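Local coordinates for protein chitinase (Paenibacillus sp. FPU-7, PDB 5GZT) that probably hydrolyses the beta-1,4 linkages between N-acetylglucosamine units within chitin and chitodextrins at random, at residues 94-99 / 113-118; 200-205 / 236-241; 650-655 / 746-751; 800-805 / 875-880. All coordinates share one frame; numbering follows the deposited sequence.

Contact 1. Residues 94-99 / 113-118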
loop_
_atom_site.group_PDB
_atom_site.type_symbol
_atom_site.label_atom_id
_atom_site.label_comp_id
_atom_site.label_asym_id
_atom_site.label_seq_id
_atom_site.Cartn_x
_atom_site.Cartn_y
_atom_site.Cartn_z
ATOM N N GLU B 94 26.812 0.812 -47.869
ATOM C CA GLU B 94 26.205 -0.003 -46.740
ATOM C C GLU B 94 27.147 -1.107 -46.288
ATOM O O GLU B 94 27.439 -1.257 -45.123
ATOM C CB GLU B 94 24.847 -0.606 -47.141
ATOM C CG GLU B 94 23.643 0.329 -46.983
ATOM C CD GLU B 94 22.401 -0.084 -47.832
ATOM O OE1 GLU B 94 22.293 -1.235 -48.314
ATOM O OE2 GLU B 94 21.520 0.776 -48.024
ATOM N N ARG B 95 27.633 -1.871 -47.218
ATOM C CA ARG B 95 28.460 -2.999 -46.856
ATOM C C ARG B 95 29.581 -3.086 -47.867
ATOM O O ARG B 95 29.377 -3.278 -49.064
ATOM C CB ARG B 95 27.615 -4.301 -46.729
ATOM C CG ARG B 95 26.557 -4.273 -45.595
ATOM C CD ARG B 95 25.399 -5.317 -45.700
ATOM N NE ARG B 95 24.820 -5.312 -47.048
ATOM C CZ ARG B 95 23.804 -4.534 -47.469
ATOM N NH1 ARG B 95 23.165 -3.699 -46.682
ATOM N NH2 ARG B 95 23.440 -4.594 -48.708
ATOM N N LEU B 96 30.784 -2.939 -47.365
ATOM C CA LEU B 96 31.927 -3.042 -48.248
ATOM C C LEU B 96 32.628 -4.280 -47.786
ATOM O O LEU B 96 32.910 -4.410 -46.582
ATOM C CB LEU B 96 32.829 -1.814 -48.074
ATOM C CG LEU B 96 34.202 -1.703 -48.728
ATOM C CD1 LEU B 96 34.304 -2.115 -50.155
ATOM C CD2 LEU B 96 34.668 -0.232 -48.618
ATOM N N THR B 97 33.003 -5.141 -48.725
ATOM C CA THR B 97 33.587 -6.423 -48.389
ATOM C C THR B 97 34.824 -6.612 -49.187
ATOM O O THR B 97 34.791 -6.436 -50.399
ATOM C CB THR B 97 32.553 -7.575 -48.665
ATOM O OG1 THR B 97 31.422 -7.437 -47.776
ATOM C CG2 THR B 97 33.227 -8.947 -48.469
ATOM N N VAL B 98 35.925 -6.979 -48.507
ATOM C CA VAL B 98 37.158 -7.211 -49.169
ATOM C C VAL B 98 37.391 -8.734 -49.061
ATOM O O VAL B 98 37.565 -9.284 -47.976
ATOM C CB VAL B 98 38.295 -6.403 -48.531
ATOM C CG1 VAL B 98 39.533 -6.593 -49.342
ATOM C CG2 VAL B 98 37.905 -4.902 -48.422
ATOM N N ALA B 99 37.430 -9.389 -50.209
ATOM C CA ALA B 99 37.481 -10.854 -50.280
ATOM C C ALA B 99 38.853 -11.375 -50.035
ATOM O O ALA B 99 39.856 -10.673 -50.251
ATOM C CB ALA B 99 37.006 -11.316 -51.678
ATOM N N VAL B 113 33.314 10.306 -46.471
ATOM C CA VAL B 113 32.719 9.027 -46.816
ATOM C C VAL B 113 32.291 8.314 -45.565
ATOM O O VAL B 113 32.912 8.502 -44.565
ATOM C CB VAL B 113 33.693 8.174 -47.670
ATOM C CG1 VAL B 113 33.210 6.755 -47.845
ATOM C CG2 VAL B 113 33.871 8.839 -49.019
ATOM N N LYS B 114 31.158 7.606 -45.609
ATOM C CA LYS B 114 30.733 6.725 -44.508
ATOM C C LYS B 114 30.426 5.288 -45.026
ATOM O O LYS B 114 29.487 5.087 -45.877
ATOM C CB LYS B 114 29.537 7.328 -43.783
ATOM C CG LYS B 114 29.831 8.698 -43.172
ATOM C CD LYS B 114 28.622 9.193 -42.374
ATOM C CE LYS B 114 27.568 9.785 -43.289
ATOM N NZ LYS B 114 26.214 9.302 -42.901
ATOM N N VAL B 115 31.230 4.311 -44.545
ATOM C CA VAL B 115 30.967 2.910 -44.802
ATOM C C VAL B 115 30.279 2.395 -43.525
ATOM O O VAL B 115 30.827 2.516 -42.410
ATOM C CB VAL B 115 32.263 2.185 -45.149
ATOM C CG1 VAL B 115 31.988 0.701 -45.459
ATOM C CG2 VAL B 115 32.933 2.849 -46.380
ATOM N N THR B 116 29.018 1.944 -43.624
ATOM C CA THR B 116 28.351 1.489 -42.371
ATOM C C THR B 116 29.012 0.173 -41.814
ATOM O O THR B 116 29.255 0.038 -40.603
ATOM C CB THR B 116 26.877 1.159 -42.648
ATOM O OG1 THR B 116 26.252 2.290 -43.208
ATOM C CG2 THR B 116 26.124 0.746 -41.348
ATOM N N THR B 117 29.220 -0.784 -42.719
ATOM C CA THR B 117 29.868 -2.081 -42.412
ATOM C C THR B 117 30.982 -2.410 -43.367
ATOM O O THR B 117 30.801 -2.451 -44.593
ATOM C CB THR B 117 28.800 -3.215 -42.350
ATOM O OG1 THR B 117 27.863 -2.818 -41.354
ATOM C CG2 THR B 117 29.434 -4.568 -41.920
ATOM N N LEU B 118 32.169 -2.613 -42.803
ATOM C CA LEU B 118 33.301 -3.028 -43.595
ATOM C C LEU B 118 33.722 -4.452 -43.108
ATOM O O LEU B 118 34.077 -4.619 -41.940
ATOM C CB LEU B 118 34.483 -2.036 -43.459
ATOM C CG LEU B 118 35.772 -2.455 -44.099
ATOM C CD1 LEU B 118 35.786 -2.497 -45.619
ATOM C CD2 LEU B 118 36.942 -1.649 -43.596
#
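L96 and L118 share a first torsion near 172°, with CG anti to the backbone N; set on the same face of adjacent parallel strands, the two side chains lie side by side and point the same way. L118 CD1 meets L96 CG at 3.6 Å. V115, on the other side of the corner that the chain turns at T116, brings CG1 to 3.7 Å from L96 CB, and L96 is thus gripped by residues on two faces of the same coil.

The backbones pair in parallel, R95 with T117 and L96 with L118. T117 O receives the amide of L96 at 2.8 Å in a nearly straight bond (169° at the hydrogen), and the same oxygen lies 3.3 Å from R95 CA in a CA-H...O contact. T117 also donates: its N bonds to E94 O at 3.0 Å, so its N and O clasp the two residues flanking R95. That second bond sits at the corners themselves, where E94 and T116 lie opposite each other in successive coils, T116 CB 3.5 Å from E94 O.

Such in-register alignment of corners and strands marks a parallel beta-helix: strand 92-98 lies between strands 72-78 and 114-120, and L96 also touches I107 and L86 of the facing sheet. The opposite surface is polar. R95, modelled in two conformations, lays CG against T117 CB in the one described and reaches a salt bridge with D75 on the preceding coil. Chemically, the contact divides sharply: leucine and valine side chains fill the inside of the helix, backbone bonds tie its coils, and hydroxyl and charged groups face outward.

Contact 2. Residues 200-205 / 236-241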
loop_
_atom_site.group_PDB
_atom_site.type_symbol
_atom_site.label_atom_id
_atom_site.label_comp_id
_atom_site.label_asym_id
_atom_site.label_seq_id
_atom_site.Cartn_x
_atom_site.Cartn_y
_atom_site.Cartn_z
ATOM N N LYS B 200 23.294 8.797 -4.038
ATOM C CA LYS B 200 24.686 8.766 -4.439
ATOM C C LYS B 200 24.890 9.444 -5.775
ATOM O O LYS B 200 24.167 9.152 -6.754
ATOM C CB LYS B 200 25.221 7.340 -4.554
ATOM C CG LYS B 200 25.390 6.609 -3.229
ATOM C CD LYS B 200 26.329 5.404 -3.336
ATOM C CE LYS B 200 25.898 4.468 -4.464
ATOM N NZ LYS B 200 26.660 3.188 -4.544
ATOM N N PHE B 201 25.914 10.312 -5.797
ATOM C CA PHE B 201 26.345 11.053 -6.992
ATOM C C PHE B 201 27.861 11.317 -6.983
ATOM O O PHE B 201 28.482 11.483 -5.909
ATOM C CB PHE B 201 25.561 12.373 -7.148
ATOM C CG PHE B 201 25.553 13.266 -5.915
ATOM C CD1 PHE B 201 24.722 12.997 -4.830
ATOM C CD2 PHE B 201 26.317 14.430 -5.863
ATOM C CE1 PHE B 201 24.679 13.845 -3.705
ATOM C CE2 PHE B 201 26.278 15.275 -4.741
ATOM C CZ PHE B 201 25.466 14.981 -3.656
ATOM N N ASN B 202 28.446 11.301 -8.187
ATOM C CA ASN B 202 29.821 11.792 -8.438
ATOM C C ASN B 202 29.777 13.312 -8.664
ATOM O O ASN B 202 29.124 13.771 -9.612
ATOM C CB ASN B 202 30.467 11.088 -9.647
ATOM C CG ASN B 202 30.869 9.635 -9.348
ATOM O OD1 ASN B 202 31.468 9.322 -8.299
ATOM N ND2 ASN B 202 30.577 8.743 -10.291
ATOM N N ALA B 203 30.433 14.075 -7.774
ATOM C CA ALA B 203 30.517 15.550 -7.872
ATOM C C ALA B 203 31.933 15.983 -8.272
ATOM O O ALA B 203 32.828 16.100 -7.426
ATOM C CB ALA B 203 30.095 16.228 -6.566
ATOM N N TYR B 204 32.120 16.211 -9.570
ATOM C CA TYR B 204 33.350 16.794 -10.086
ATOM C C TYR B 204 33.397 18.262 -9.633
ATOM O O TYR B 204 32.354 18.942 -9.529
ATOM C CB TYR B 204 33.431 16.665 -11.609
ATOM C CG TYR B 204 33.219 15.248 -12.142
ATOM C CD1 TYR B 204 33.872 14.145 -11.561
ATOM C CD2 TYR B 204 32.368 15.012 -13.231
ATOM C CE1 TYR B 204 33.680 12.862 -12.047
ATOM C CE2 TYR B 204 32.171 13.735 -13.716
ATOM C CZ TYR B 204 32.828 12.667 -13.124
ATOM O OH TYR B 204 32.640 11.402 -13.611
ATOM N N GLY B 205 34.607 18.726 -9.319
ATOM C CA GLY B 205 34.805 20.047 -8.727
ATOM C C GLY B 205 34.222 20.148 -7.332
ATOM O O GLY B 205 33.585 21.158 -6.982
ATOM N N SER B 236 33.787 11.000 -0.614
ATOM C CA SER B 236 34.978 10.247 -0.937
ATOM C C SER B 236 35.633 11.033 -2.080
ATOM O O SER B 236 35.671 12.279 -1.990
ATOM C CB SER B 236 34.620 8.806 -1.241
ATOM O OG SER B 236 35.099 8.007 -0.190
ATOM N N ALA B 237 36.163 10.369 -3.116
ATOM C CA ALA B 237 36.863 11.081 -4.191
ATOM C C ALA B 237 35.847 11.872 -5.089
ATOM O O ALA B 237 35.436 12.966 -4.673
ATOM C CB ALA B 237 37.807 10.135 -4.948
ATOM N N PRO B 238 35.416 11.356 -6.277
ATOM C CA PRO B 238 34.200 12.054 -6.755
ATOM C C PRO B 238 32.904 11.623 -5.978
ATOM O O PRO B 238 31.930 12.395 -5.943
ATOM C CB PRO B 238 34.143 11.690 -8.253
ATOM C CG PRO B 238 34.850 10.380 -8.363
ATOM C CD PRO B 238 35.828 10.281 -7.215
ATOM N N GLU B 239 32.919 10.441 -5.343
ATOM C CA GLU B 239 31.734 9.857 -4.672
ATOM C C GLU B 239 31.193 10.683 -3.483
ATOM O O GLU B 239 31.903 10.909 -2.511
ATOM C CB GLU B 239 32.063 8.422 -4.187
ATOM C CG GLU B 239 31.912 7.329 -5.245
ATOM C CD GLU B 239 30.514 6.727 -5.259
ATOM O OE1 GLU B 239 30.180 5.977 -4.316
ATOM O OE2 GLU B 239 29.744 7.015 -6.206
ATOM N N VAL B 240 29.944 11.132 -3.549
ATOM C CA VAL B 240 29.305 11.750 -2.378
ATOM C C VAL B 240 27.930 11.150 -2.232
ATOM O O VAL B 240 27.263 10.925 -3.215
ATOM C CB VAL B 240 29.259 13.295 -2.438
ATOM C CG1 VAL B 240 28.962 13.775 -3.833
ATOM C CG2 VAL B 240 28.259 13.890 -1.440
ATOM N N THR B 241 27.530 10.885 -0.997
ATOM C CA THR B 241 26.296 10.148 -0.707
ATOM C C THR B 241 25.463 10.920 0.336
ATOM O O THR B 241 25.934 11.169 1.455
ATOM C CB THR B 241 26.596 8.719 -0.185
ATOM O OG1 THR B 241 27.055 8.806 1.168
ATOM C CG2 THR B 241 27.642 7.999 -1.044
#
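F201 O takes the amide hydrogen of V240 at 2.8 Å, and F201 N returns a bond to V240 O at 3.0 Å that is almost straight, 174° at the hydrogen. This reciprocal couple makes F201 and V240 an antiparallel hydrogen-bonded pair. A third bond, from A203 N to P238 O at 2.9 Å, extends the ladder to P238, just before the second strand.

F201 CG sits between the backbone N and the carbonyl carbon (chi1 52°), which brings the ring over to V240. V240 CG1 stands over one ring face, 3.6 Å from the F201 centroid and displaced toward the rim, in a CH-pi contact. Strands 197-203 and 239-243 are the inner strands of a four-stranded antiparallel sheet; on this face F201 touches V257 and A203 touches T259 of strand 251-261. An alanine in place of F201 would probably open a gap between V240 CG1 and V257, the valine methyl deprived of the ring it rests on.

On the other face, K200 and T241 run alongside each other, K200 CG only 3.4 Å from T241 CG2, a tight carbon contact. N202 lies beside the P238 ring, its OD1 3.5 Å from P238 CG. K200 NZ and E239 OE1 are 4.5 Å apart, beyond salt-bridge range.

Contact 3. Residues 650-655 / 746-751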
loop_
_atom_site.group_PDB
_atom_site.type_symbol
_atom_site.label_atom_id
_atom_site.label_comp_id
_atom_site.label_asym_id
_atom_site.label_seq_id
_atom_site.Cartn_x
_atom_site.Cartn_y
_atom_site.Cartn_z
ATOM N N LEU B 650 8.000 -7.474 17.710
ATOM C CA LEU B 650 6.608 -7.428 18.051
ATOM C C LEU B 650 6.347 -8.448 19.159
ATOM O O LEU B 650 6.866 -9.548 19.147
ATOM C CB LEU B 650 5.769 -7.700 16.805
ATOM C CG LEU B 650 5.924 -6.703 15.659
ATOM C CD1 LEU B 650 5.310 -7.167 14.323
ATOM C CD2 LEU B 650 5.312 -5.389 16.097
ATOM N N SER B 651 5.596 -8.027 20.169
ATOM C CA SER B 651 5.016 -8.874 21.178
ATOM C C SER B 651 3.736 -9.599 20.733
ATOM O O SER B 651 2.912 -9.050 20.090
ATOM C CB SER B 651 4.598 -7.977 22.379
ATOM O OG SER B 651 5.729 -7.892 23.203
ATOM N N VAL B 652 3.547 -10.828 21.155
ATOM C CA VAL B 652 2.258 -11.465 21.025
ATOM C C VAL B 652 1.287 -10.592 21.873
ATOM O O VAL B 652 1.679 -10.086 22.923
ATOM C CB VAL B 652 2.312 -12.889 21.544
ATOM C CG1 VAL B 652 0.915 -13.544 21.538
ATOM C CG2 VAL B 652 3.250 -13.804 20.720
ATOM N N GLY B 653 0.087 -10.389 21.368
ATOM C CA GLY B 653 -1.010 -9.604 21.962
ATOM C C GLY B 653 -2.223 -10.568 22.125
ATOM O O GLY B 653 -2.481 -11.484 21.271
ATOM N N THR B 654 -2.928 -10.411 23.243
ATOM C CA THR B 654 -4.198 -11.068 23.484
ATOM C C THR B 654 -5.412 -10.206 23.746
ATOM O O THR B 654 -5.271 -9.024 24.046
ATOM C CB THR B 654 -4.032 -12.004 24.682
ATOM O OG1 THR B 654 -3.780 -11.244 25.878
ATOM C CG2 THR B 654 -2.957 -12.988 24.450
ATOM N N SER B 655 -6.610 -10.812 23.561
ATOM C CA SER B 655 -7.874 -10.253 23.949
ATOM C C SER B 655 -8.594 -11.352 24.728
ATOM O O SER B 655 -8.063 -12.425 24.927
ATOM C CB SER B 655 -8.695 -9.654 22.778
ATOM O OG SER B 655 -9.122 -10.707 21.930
ATOM N N ALA B 746 8.209 -15.835 13.504
ATOM C CA ALA B 746 9.593 -16.200 13.918
ATOM C C ALA B 746 10.124 -15.464 15.135
ATOM O O ALA B 746 10.712 -16.092 16.002
ATOM C CB ALA B 746 10.565 -15.970 12.740
ATOM N N ASN B 747 10.026 -14.162 15.229
ATOM C CA ASN B 747 10.844 -13.584 16.355
ATOM C C ASN B 747 10.014 -12.710 17.303
ATOM O O ASN B 747 10.461 -11.678 17.761
ATOM C CB ASN B 747 12.044 -12.759 15.794
ATOM C CG ASN B 747 13.013 -13.606 14.967
ATOM O OD1 ASN B 747 13.747 -14.477 15.490
ATOM N ND2 ASN B 747 13.008 -13.363 13.659
ATOM N N MET B 748 8.817 -13.169 17.632
ATOM C CA MET B 748 7.991 -12.438 18.588
ATOM C C MET B 748 8.410 -12.680 20.027
ATOM O O MET B 748 9.147 -13.598 20.328
ATOM C CB MET B 748 6.584 -12.834 18.386
ATOM C CG MET B 748 6.157 -12.561 16.975
ATOM S SD MET B 748 4.394 -12.695 16.597
ATOM C CE MET B 748 3.714 -11.218 17.444
ATOM N N THR B 749 7.992 -11.806 20.926
ATOM C CA THR B 749 8.247 -11.988 22.330
ATOM C C THR B 749 6.938 -12.316 23.071
ATOM O O THR B 749 5.871 -12.155 22.537
ATOM C CB THR B 749 8.851 -10.738 22.917
ATOM O OG1 THR B 749 8.014 -9.640 22.588
ATOM C CG2 THR B 749 10.265 -10.526 22.314
ATOM N N ASP B 750 7.075 -12.825 24.275
ATOM C CA ASP B 750 5.921 -13.262 25.107
ATOM C C ASP B 750 4.859 -12.190 25.213
ATOM O O ASP B 750 5.156 -11.032 25.198
ATOM C CB ASP B 750 6.397 -13.589 26.513
ATOM C CG ASP B 750 7.339 -14.760 26.564
ATOM O OD1 ASP B 750 7.602 -15.423 25.560
ATOM O OD2 ASP B 750 7.821 -15.019 27.650
ATOM N N SER B 751 3.611 -12.563 25.272
ATOM C CA SER B 751 2.562 -11.564 25.495
ATOM C C SER B 751 2.686 -11.061 26.943
ATOM O O SER B 751 3.298 -11.687 27.783
ATOM C CB SER B 751 1.114 -12.186 25.361
ATOM O OG SER B 751 0.870 -13.041 26.513
#
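M748 reaches across to 650-655 with almost every atom of its side chain. CB rests 3.4 Å from L650 O and 4.2 Å from V652 CG2; the valine and methionine side chains cross at about a right angle. CG stays close to the same L650 carbonyl. Beyond the sulfur, a bend at chi3 (71°) turns CE back over the opposing backbone, where it comes to 3.5 Å from S651 O and 3.7 Å from V652 N. The apolar partner of this tip is L650 CB, 4.1 Å from M748 CE. R641 of helix 633-642 touches both M748 and L650.

The backbone of T749 fits between the two residues that flank S651. T749 N donates to L650 O at 3.1 Å, and T749 O accepts from V652 N at 3.0 Å, nearly straight at 174°. The side chains repeat the pairing: S651 OG and T749 OG1 are hydrogen-bonded at 2.9 Å, and either hydroxyl could be the donor. Further on, S751 packs CB against the V652 carbonyl, while its OG turns to V738 N. D750 points away from 650-655, its carboxylate held by K739 and the A740 amide.

The two segments run in roughly the same sense but form a single bridge. V652 also touches L678 of strand 668-678 and V738 of strand 732-738, which places 650-655 between these strands of the immunoglobulin-like beta fold, joined to the loop before strand 754-759 by one bridge and not a continuous ladder.

Contact 4. Residues 800-805 / 875-880; sequences DNKVVK and ANSAIA
V803 and S877 mark the close-packed part of this contact. V803 N donates to S877 OG at 2.9 Å, with a nearly straight angle of 170° at the hydrogen. The serine torsion, OG anti to its own backbone N at -178°, sends the oxygen out from the helix to the strand, where it also lies 3.4 Å from K802 CA. Beside this bond, V803 CG2 presses on the helix backbone, 3.6 Å from A878 CA and 3.9 Å from A878 CB. L874, F881 and I853 touch V803 as well, so apolar residues surround its side chain.

Strand 802-805 forms a hairpin with strand 790-799, a strand of the TIM barrel of this family 18 domain, and helix 868-884 follows the adjacent barrel strand 848-854. The hairpin arm thus lies against an outer helix, with the strand and helix axes 6.7 Å apart at closest approach. An alanine at S877 would probably leave the amide of V803 without its acceptor and the strand less firmly pinned to the helix.

On the looser side a single water donates to V803 O and to S877 O, 2.9 Å from each, bridging backbone atoms that do not meet directly. K802 is exposed, and K802 CB lies 3.7 Å from S877 OG. The amino group of this lysine forms a salt bridge with E873, one turn earlier on the helix.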
loop_
_atom_site.group_PDB
_atom_site.type_symbol
_atom_site.label_atom_id
_atom_site.label_comp_id
_atom_site.label_asym_id
_atom_site.label_seq_id
_atom_site.Cartn_x
_atom_site.Cartn_y
_atom_site.Cartn_z
ATOM N N ASP B 800 -11.695 22.233 54.386
ATOM C CA ASP B 800 -10.672 22.430 55.419
ATOM C C ASP B 800 -9.972 21.078 55.715
ATOM O O ASP B 800 -9.617 20.736 56.845
ATOM C CB ASP B 800 -11.255 23.028 56.702
ATOM C CG ASP B 800 -11.723 24.501 56.544
ATOM O OD1 ASP B 800 -11.346 25.164 55.547
ATOM O OD2 ASP B 800 -12.507 24.923 57.431
ATOM N N ASN B 801 -9.803 20.302 54.646
ATOM C CA ASN B 801 -9.243 19.030 54.745
ATOM C C ASN B 801 -9.993 18.036 55.629
ATOM O O ASN B 801 -9.389 17.059 56.102
ATOM C CB ASN B 801 -7.768 19.112 55.152
ATOM C CG ASN B 801 -6.984 17.969 54.485
ATOM O OD1 ASN B 801 -7.258 17.627 53.326
ATOM N ND2 ASN B 801 -6.119 17.355 55.198
ATOM N N LYS B 802 -11.301 18.213 55.736
ATOM C CA LYS B 802 -12.176 17.359 56.531
ATOM C C LYS B 802 -13.290 16.956 55.563
ATOM O O LYS B 802 -13.574 17.656 54.623
ATOM C CB LYS B 802 -12.705 18.101 57.794
ATOM C CG LYS B 802 -11.516 18.432 58.675
ATOM C CD LYS B 802 -11.881 19.011 60.012
ATOM C CE LYS B 802 -10.681 18.905 61.026
ATOM N NZ LYS B 802 -9.550 17.891 60.820
ATOM N N VAL B 803 -13.877 15.792 55.796
ATOM C CA VAL B 803 -14.934 15.328 54.987
ATOM C C VAL B 803 -16.247 15.824 55.576
ATOM O O VAL B 803 -16.492 15.626 56.772
ATOM C CB VAL B 803 -14.892 13.795 54.894
ATOM C CG1 VAL B 803 -16.132 13.295 54.194
ATOM C CG2 VAL B 803 -13.650 13.392 54.149
ATOM N N VAL B 804 -17.066 16.437 54.740
ATOM C CA VAL B 804 -18.296 17.133 55.173
ATOM C C VAL B 804 -19.447 16.785 54.256
ATOM O O VAL B 804 -19.251 16.177 53.216
ATOM C CB VAL B 804 -18.087 18.632 55.153
ATOM C CG1 VAL B 804 -16.954 18.972 56.089
ATOM C CG2 VAL B 804 -17.777 19.125 53.771
ATOM N N LYS B 805 -20.662 17.051 54.708
ATOM C CA LYS B 805 -21.823 16.917 53.840
ATOM C C LYS B 805 -21.777 17.919 52.712
ATOM O O LYS B 805 -21.161 19.006 52.845
ATOM C CB LYS B 805 -23.093 17.112 54.609
ATOM C CG LYS B 805 -23.396 16.039 55.640
ATOM C CD LYS B 805 -24.524 16.495 56.607
ATOM C CE LYS B 805 -25.032 15.341 57.452
ATOM N NZ LYS B 805 -25.973 15.789 58.546
ATOM N N ALA B 875 -7.838 11.156 55.715
ATOM C CA ALA B 875 -8.218 9.757 55.869
ATOM C C ALA B 875 -8.975 9.531 57.158
ATOM O O ALA B 875 -10.054 8.943 57.193
ATOM C CB ALA B 875 -6.989 8.866 55.759
ATOM N N ASN B 876 -8.439 10.061 58.255
ATOM C CA ASN B 876 -9.107 9.960 59.535
ATOM C C ASN B 876 -10.456 10.614 59.474
ATOM O O ASN B 876 -11.443 10.080 59.935
ATOM C CB ASN B 876 -8.246 10.650 60.660
ATOM C CG ASN B 876 -7.050 9.836 61.059
ATOM O OD1 ASN B 876 -7.037 8.631 60.932
ATOM N ND2 ASN B 876 -6.043 10.501 61.594
ATOM N N SER B 877 -10.551 11.769 58.848
ATOM C CA SER B 877 -11.878 12.401 58.739
ATOM C C SER B 877 -12.898 11.616 57.870
ATOM O O SER B 877 -14.098 11.538 58.191
ATOM C CB SER B 877 -11.678 13.817 58.222
ATOM O OG SER B 877 -12.896 14.455 58.156
ATOM N N ALA B 878 -12.428 11.040 56.752
ATOM C CA ALA B 878 -13.295 10.228 55.889
ATOM C C ALA B 878 -13.813 9.010 56.622
ATOM O O ALA B 878 -14.967 8.655 56.567
ATOM C CB ALA B 878 -12.451 9.768 54.702
ATOM N N ILE B 879 -12.944 8.439 57.445
ATOM C CA ILE B 879 -13.345 7.287 58.256
ATOM C C ILE B 879 -14.339 7.664 59.335
ATOM O O ILE B 879 -15.279 6.903 59.632
ATOM C CB ILE B 879 -12.054 6.583 58.785
ATOM C CG1 ILE B 879 -11.567 5.681 57.663
ATOM C CG2 ILE B 879 -12.253 5.892 60.129
ATOM C CD1 ILE B 879 -10.163 5.321 57.794
ATOM N N ALA B 880 -14.141 8.811 59.963
ATOM C CA ALA B 880 -15.130 9.227 60.990
ATOM C C ALA B 880 -16.508 9.425 60.330
ATOM O O ALA B 880 -17.557 9.016 60.874
ATOM C CB ALA B 880 -14.676 10.527 61.763
HETATM O O HOH W 1 -15.962 13.683 58.791
#

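From the N terminus the contacts follow in series; none nests within or crosses another. Contact 1 closes a short loop of 13 residues, tying successive coils of the beta-helix. Contact 2 closes 30 residues within the beta domain that comes next, its centre about 43 Å from that of contact 1. Contact 3 spans 90 residues, the longest loop here, and joins the segment that follows helix 633-642 to the loop between strands 732-738 and 754-759. Contact 4 closes 69 residues inside the second family 18 barrel, linking a hairpin arm to an outer helix. Contacts 1 and 4 lie about 113 Å apart between centres, on opposite sides of the chain's centre.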